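3-hydroxyisobutyrate dehydrogenase (Thermus thermophilus, PDB 2CVZ) probably catalyses the NADP-dependent oxidation of 3-hydroxyisobutyrate, a step of valine catabolism, and binds its cofactor in a Rossmann-type domain. Local coordinates at residues K107-G119 and L128-V142. Residues are numbered along the deposited sequence; the frame is centred on the assembly and turned at random.
Sequences KGVTYLDAPVSGG and LTVMLGGPEEAVERV. With NDP (NADPH dihydro-nicotinamide-adenine-dinucleotide phosphate), chain G.
L112 of strand 110-117 drives its two methyls into the turn and helix that follow strand 128-133. CD2 rests on the backbone of G134, 3.4 Å from its CA, and against the P135 ring; CD1 reaches the inner side of helix 136-142, touching A138 CB and, a turn further on, meeting V142 tip to tip, 3.8 Å from V142 CG2. A chi2 of 177° sets CD1 anti to CA, toward the helix, and leaves CD2 to turn onto G134. P135 is the N-cap of that helix. D113 and G133 form an antiparallel hydrogen-bonded pair: D113 N bonds to G133 O at 3.1 Å and G133 N returns a bond to D113 O. The carboxylate of D113 is gripped from outside the pair: OD2 accepts from G159 N and OD1 from H162 N, which fixes its rotation.

At A114-P115 the strand is interrupted, and one long, weak bond, M131 N to P115 O (3.3 Å), bridges the irregular step alongside side-chain contacts. A114 CB presses on L132 CD1 at 3.4 Å, a tight fit, while the P115 and M131 side chains cross, equally tightly, with P115 CG 3.5 Å from M131 CG. The chain of M131, a selenomethionine, folds back on itself (chi3 84°), returning CE beside P115 O and the backbone of V116. Regular pairing then resumes: V116 and V130 lie side by side, V116 CG1 3.6 Å from V130 CG2, and S117 and T129 share two backbone hydrogen bonds, S117 N to T129 O and T129 N to S117 O, the latter nearly straight (179°). The hydroxyls of S117 and T129 bind S204 N and A202 O of the second subunit.

V116 O lies 3.3 Å from NADPH C5N, placing this end of the pair at the nicotinamide. Strand 110-117 lies between parallel strand 85-88 and antiparallel strand 128-133 in one mixed sheet, with strand 149-156 beyond, while helix 160-188 packs against P115 and M131.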
loop_
_atom_site.group_PDB
_atom_site.type_symbol
_atom_site.label_atom_id
_atom_site.label_comp_id
_atom_site.label_asym_id
_atom_site.label_seq_id
_atom_site.Cartn_x
_atom_site.Cartn_y
_atom_site.Cartn_z
ATOM N N LYS C 107 3.712 -28.070 36.295
ATOM C CA LYS C 107 2.805 -29.113 36.775
ATOM C C LYS C 107 3.028 -30.443 36.062
ATOM O O LYS C 107 2.257 -31.390 36.243
ATOM C CB LYS C 107 1.351 -28.680 36.571
ATOM C CG LYS C 107 0.867 -27.598 37.520
ATOM C CD LYS C 107 0.758 -28.124 38.942
ATOM C CE LYS C 107 0.128 -27.091 39.860
ATOM N NZ LYS C 107 -0.085 -27.630 41.229
ATOM N N GLY C 108 4.077 -30.511 35.249
ATOM C CA GLY C 108 4.365 -31.732 34.519
ATOM C C GLY C 108 3.481 -31.884 33.292
ATOM O O GLY C 108 3.337 -32.982 32.754
ATOM N N VAL C 109 2.885 -30.779 32.854
ATOM C CA VAL C 109 2.011 -30.781 31.682
ATOM C C VAL C 109 2.768 -30.287 30.455
ATOM O O VAL C 109 3.456 -29.267 30.509
ATOM C CB VAL C 109 0.780 -29.874 31.905
ATOM C CG1 VAL C 109 -0.068 -29.821 30.642
ATOM C CG2 VAL C 109 -0.043 -30.400 33.070
ATOM N N THR C 110 2.636 -31.012 29.350
ATOM C CA THR C 110 3.319 -30.649 28.113
ATOM C C THR C 110 2.386 -29.961 27.123
ATOM O O THR C 110 1.439 -30.566 26.615
ATOM C CB THR C 110 3.932 -31.887 27.444
ATOM O OG1 THR C 110 4.860 -32.500 28.348
ATOM C CG2 THR C 110 4.660 -31.500 26.163
ATOM N N TYR C 111 2.668 -28.688 26.861
ATOM C CA TYR C 111 1.876 -27.884 25.938
ATOM C C TYR C 111 2.386 -28.025 24.509
ATOM O O TYR C 111 3.591 -28.124 24.268
ATOM C CB TYR C 111 1.937 -26.407 26.340
ATOM C CG TYR C 111 1.235 -25.457 25.384
ATOM C CD1 TYR C 111 -0.087 -25.067 25.600
ATOM C CD2 TYR C 111 1.900 -24.940 24.267
ATOM C CE1 TYR C 111 -0.731 -24.180 24.733
ATOM C CE2 TYR C 111 1.264 -24.054 23.393
ATOM C CZ TYR C 111 -0.048 -23.677 23.633
ATOM O OH TYR C 111 -0.669 -22.785 22.789
ATOM N N LEU C 112 1.451 -28.024 23.567
ATOM C CA LEU C 112 1.774 -28.115 22.151
ATOM C C LEU C 112 0.818 -27.199 21.415
ATOM O O LEU C 112 -0.389 -27.264 21.644
ATOM C CB LEU C 112 1.574 -29.542 21.635
ATOM C CG LEU C 112 2.479 -30.652 22.173
ATOM C CD1 LEU C 112 2.047 -31.982 21.588
ATOM C CD2 LEU C 112 3.922 -30.356 21.809
ATOM N N ASP C 113 1.332 -26.315 20.564
ATOM C CA ASP C 113 0.411 -25.479 19.814
ATOM C C ASP C 113 -0.006 -26.316 18.618
ATOM O O ASP C 113 0.833 -26.873 17.910
ATOM C CB ASP C 113 1.025 -24.133 19.373
ATOM C CG ASP C 113 2.485 -24.225 18.968
ATOM O OD1 ASP C 113 2.866 -23.528 18.002
ATOM O OD2 ASP C 113 3.259 -24.952 19.620
ATOM N N ALA C 114 -1.312 -26.435 18.418
ATOM C CA ALA C 114 -1.829 -27.230 17.321
ATOM C C ALA C 114 -2.966 -26.539 16.579
ATOM O O ALA C 114 -4.062 -27.090 16.452
ATOM C CB ALA C 114 -2.293 -28.586 17.848
ATOM N N PRO C 115 -2.722 -25.314 16.084
ATOM C CA PRO C 115 -3.771 -24.598 15.352
ATOM C C PRO C 115 -4.162 -25.394 14.108
ATOM O O PRO C 115 -3.399 -26.244 13.640
ATOM C CB PRO C 115 -3.119 -23.253 15.029
ATOM C CG PRO C 115 -1.657 -23.584 14.966
ATOM C CD PRO C 115 -1.477 -24.527 16.135
ATOM N N VAL C 116 -5.340 -25.118 13.559
ATOM C CA VAL C 116 -5.802 -25.878 12.407
ATOM C C VAL C 116 -6.315 -25.042 11.243
ATOM O O VAL C 116 -6.515 -23.837 11.360
ATOM C CB VAL C 116 -6.931 -26.843 12.834
ATOM C CG1 VAL C 116 -6.424 -27.801 13.911
ATOM C CG2 VAL C 116 -8.113 -26.045 13.372
ATOM N N SER C 117 -6.521 -25.705 10.111
ATOM C CA SER C 117 -7.054 -25.052 8.927
ATOM C C SER C 117 -7.999 -26.023 8.240
ATOM O O SER C 117 -7.760 -27.231 8.237
ATOM C CB SER C 117 -5.937 -24.648 7.970
ATOM O OG SER C 117 -6.471 -23.881 6.902
ATOM N N GLY C 118 -9.073 -25.491 7.665
ATOM C CA GLY C 118 -10.048 -26.326 6.989
ATOM C C GLY C 118 -11.449 -25.772 7.156
ATOM O O GLY C 118 -12.381 -26.196 6.472
ATOM N N GLY C 119 -11.600 -24.820 8.074
ATOM C CA GLY C 119 -12.902 -24.217 8.307
ATOM C C GLY C 119 -13.866 -25.138 9.030
ATOM O O GLY C 119 -13.508 -26.253 9.411
ATOM N N LEU C 128 -9.320 -31.762 9.051
ATOM C CA LEU C 128 -8.518 -30.580 9.333
ATOM C C LEU C 128 -7.020 -30.817 9.189
ATOM O O LEU C 128 -6.524 -31.928 9.403
ATOM C CB LEU C 128 -8.799 -30.076 10.751
ATOM C CG LEU C 128 -10.197 -29.527 11.035
ATOM C CD1 LEU C 128 -10.323 -29.237 12.522
ATOM C CD2 LEU C 128 -10.441 -28.265 10.212
ATOM N N THR C 129 -6.309 -29.758 8.814
ATOM C CA THR C 129 -4.858 -29.809 8.689
ATOM C C THR C 129 -4.348 -29.230 10.002
ATOM O O THR C 129 -4.831 -28.195 10.456
ATOM C CB THR C 129 -4.357 -28.936 7.521
ATOM O OG1 THR C 129 -4.761 -29.524 6.278
ATOM C CG2 THR C 129 -2.841 -28.822 7.548
ATOM N N VAL C 130 -3.384 -29.904 10.618
ATOM C CA VAL C 130 -2.843 -29.445 11.887
ATOM C C VAL C 130 -1.351 -29.158 11.792
ATOM O O VAL C 130 -0.599 -29.944 11.226
ATOM C CB VAL C 130 -3.058 -30.501 13.002
ATOM C CG1 VAL C 130 -2.496 -29.988 14.327
ATOM C CG2 VAL C 130 -4.540 -30.816 13.146
HETATM N N MSE C 131 -0.937 -28.023 12.348
HETATM C CA MSE C 131 0.471 -27.639 12.362
HETATM C C MSE C 131 0.915 -27.651 13.821
HETATM O O MSE C 131 0.548 -26.768 14.600
HETATM C CB MSE C 131 0.657 -26.252 11.728
HETATM C CG MSE C 131 -0.351 -25.197 12.170
HETATM SE SE MSE C 131 -1.108 -24.195 10.678
HETATM C CE MSE C 131 -2.504 -25.438 10.183
ATOM N N LEU C 132 1.690 -28.670 14.188
ATOM C CA LEU C 132 2.160 -28.836 15.562
ATOM C C LEU C 132 3.472 -28.153 15.892
ATOM O O LEU C 132 4.404 -28.142 15.092
ATOM C CB LEU C 132 2.319 -30.323 15.909
ATOM C CG LEU C 132 1.114 -31.256 16.027
ATOM C CD1 LEU C 132 0.181 -30.771 17.127
ATOM C CD2 LEU C 132 0.400 -31.321 14.699
ATOM N N GLY C 133 3.524 -27.601 17.099
ATOM C CA GLY C 133 4.718 -26.947 17.591
ATOM C C GLY C 133 5.009 -27.532 18.961
ATOM O O GLY C 133 4.150 -27.505 19.844
ATOM N N GLY C 134 6.208 -28.081 19.138
ATOM C CA GLY C 134 6.562 -28.664 20.420
ATOM C C GLY C 134 7.576 -29.787 20.294
ATOM O O GLY C 134 8.107 -30.012 19.209
ATOM N N PRO C 135 7.867 -30.510 21.391
ATOM C CA PRO C 135 8.828 -31.621 21.409
ATOM C C PRO C 135 8.412 -32.794 20.520
ATOM O O PRO C 135 7.235 -33.149 20.450
ATOM C CB PRO C 135 8.877 -32.017 22.886
ATOM C CG PRO C 135 8.531 -30.741 23.598
ATOM C CD PRO C 135 7.399 -30.208 22.755
ATOM N N GLU C 136 9.390 -33.401 19.856
ATOM C CA GLU C 136 9.137 -34.534 18.972
ATOM C C GLU C 136 8.452 -35.684 19.706
ATOM O O GLU C 136 7.559 -36.338 19.165
ATOM C CB GLU C 136 10.451 -35.039 18.375
ATOM C CG GLU C 136 11.309 -33.956 17.754
ATOM C CD GLU C 136 12.552 -34.513 17.096
ATOM O OE1 GLU C 136 13.310 -35.237 17.778
ATOM O OE2 GLU C 136 12.769 -34.228 15.898
ATOM N N GLU C 137 8.884 -35.930 20.938
ATOM C CA GLU C 137 8.325 -37.004 21.750
ATOM C C GLU C 137 6.843 -36.786 22.032
ATOM O O GLU C 137 6.036 -37.710 21.912
ATOM C CB GLU C 137 9.096 -37.123 23.069
ATOM C CG GLU C 137 10.567 -37.492 22.893
ATOM C CD GLU C 137 11.412 -36.355 22.328
ATOM O OE1 GLU C 137 12.555 -36.628 21.897
ATOM O OE2 GLU C 137 10.946 -35.193 22.323
ATOM N N ALA C 138 6.486 -35.562 22.408
ATOM C CA ALA C 138 5.095 -35.233 22.695
ATOM C C ALA C 138 4.256 -35.343 21.426
ATOM O O ALA C 138 3.146 -35.872 21.451
ATOM C CB ALA C 138 4.995 -33.824 23.269
ATOM N N VAL C 139 4.793 -34.846 20.316
ATOM C CA VAL C 139 4.080 -34.900 19.043
ATOM C C VAL C 139 3.692 -36.333 18.690
ATOM O O VAL C 139 2.552 -36.605 18.318
ATOM C CB VAL C 139 4.934 -34.315 17.895
ATOM C CG1 VAL C 139 4.264 -34.580 16.558
ATOM C CG2 VAL C 139 5.119 -32.818 18.100
ATOM N N GLU C 140 4.645 -37.249 18.811
ATOM C CA GLU C 140 4.389 -38.649 18.498
ATOM C C GLU C 140 3.320 -39.235 19.418
ATOM O O GLU C 140 2.541 -40.094 19.010
ATOM C CB GLU C 140 5.680 -39.460 18.629
ATOM C CG GLU C 140 5.528 -40.930 18.267
ATOM C CD GLU C 140 6.827 -41.704 18.402
ATOM O OE1 GLU C 140 7.344 -41.812 19.537
ATOM O OE2 GLU C 140 7.334 -42.205 17.374
ATOM N N ARG C 141 3.285 -38.758 20.657
ATOM C CA ARG C 141 2.323 -39.239 21.644
ATOM C C ARG C 141 0.901 -38.739 21.381
ATOM O O ARG C 141 -0.069 -39.444 21.658
ATOM C CB ARG C 141 2.760 -38.800 23.042
ATOM C CG ARG C 141 1.931 -39.364 24.187
ATOM C CD ARG C 141 2.322 -40.798 24.514
ATOM N NE ARG C 141 1.678 -41.271 25.737
ATOM C CZ ARG C 141 0.373 -41.489 25.865
ATOM N NH1 ARG C 141 -0.444 -41.282 24.840
ATOM N NH2 ARG C 141 -0.120 -41.909 27.024
ATOM N N VAL C 142 0.773 -37.529 20.846
ATOM C CA VAL C 142 -0.548 -36.965 20.586
ATOM C C VAL C 142 -1.141 -37.282 19.216
ATOM O O VAL C 142 -2.360 -37.246 19.053
ATOM C CB VAL C 142 -0.550 -35.430 20.762
ATOM C CG1 VAL C 142 -0.126 -35.071 22.174
ATOM C CG2 VAL C 142 0.367 -34.783 19.740
HETATM P PA NDP G . -16.215 -19.196 18.246
HETATM O O1A NDP G . -17.223 -19.919 17.519
HETATM O O2A NDP G . -16.275 -17.712 18.495
HETATM O O5B NDP G . -16.057 -19.981 19.674
HETATM C C5B NDP G . -15.150 -19.481 20.664
HETATM C C4B NDP G . -15.294 -20.475 21.807
HETATM O O4B NDP G . -14.427 -19.986 22.866
HETATM C C3B NDP G . -16.657 -20.660 22.392
HETATM O O3B NDP G . -16.820 -22.048 22.786
HETATM C C2B NDP G . -16.678 -19.794 23.592
HETATM O O2B NDP G . -17.648 -20.058 24.608
HETATM C C1B NDP G . -15.245 -19.873 24.019
HETATM N N9A NDP G . -14.830 -18.703 24.841
HETATM C C8A NDP G . -14.765 -17.340 24.468
HETATM N N7A NDP G . -14.344 -16.597 25.473
HETATM C C5A NDP G . -14.127 -17.449 26.520
HETATM C C6A NDP G . -13.679 -17.282 27.851
HETATM N N6A NDP G . -13.368 -16.068 28.308
HETATM N N1A NDP G . -13.568 -18.367 28.658
HETATM C C2A NDP G . -13.885 -19.596 28.190
HETATM N N3A NDP G . -14.316 -19.861 26.952
HETATM C C4A NDP G . -14.417 -18.733 26.155
HETATM O O3 NDP G . -14.790 -19.481 17.640
HETATM P PN NDP G . -14.182 -20.356 16.451
HETATM O O1N NDP G . -14.778 -19.856 15.208
HETATM O O2N NDP G . -14.415 -21.770 16.899
HETATM O O5D NDP G . -12.627 -20.045 16.628
HETATM C C5D NDP G . -11.869 -20.488 17.801
HETATM C C4D NDP G . -10.362 -20.474 17.401
HETATM O O4D NDP G . -10.228 -21.237 16.204
HETATM C C3D NDP G . -9.874 -19.067 17.039
HETATM O O3D NDP G . -8.540 -18.894 17.537
HETATM C C2D NDP G . -9.981 -19.007 15.538
HETATM O O2D NDP G . -9.159 -17.965 15.042
HETATM C C1D NDP G . -9.504 -20.487 15.225
HETATM N N1N NDP G . -9.908 -21.005 13.881
HETATM C C2N NDP G . -11.221 -20.719 13.414
HETATM C C3N NDP G . -11.571 -21.258 12.109
HETATM C C7N NDP G . -12.908 -21.021 11.552
HETATM O O7N NDP G . -13.178 -21.162 10.342
HETATM N N7N NDP G . -13.921 -20.648 12.357
HETATM C C4N NDP G . -10.617 -22.007 11.407
HETATM C C5N NDP G . -9.363 -22.265 11.881
HETATM C C6N NDP G . -9.006 -21.767 13.117
HETATM P P2B NDP G . -19.138 -19.625 24.524
HETATM O O1X NDP G . -19.529 -19.535 25.945
HETATM O O2X NDP G . -19.890 -20.659 23.763
HETATM O O3X NDP G . -19.241 -18.266 23.833
#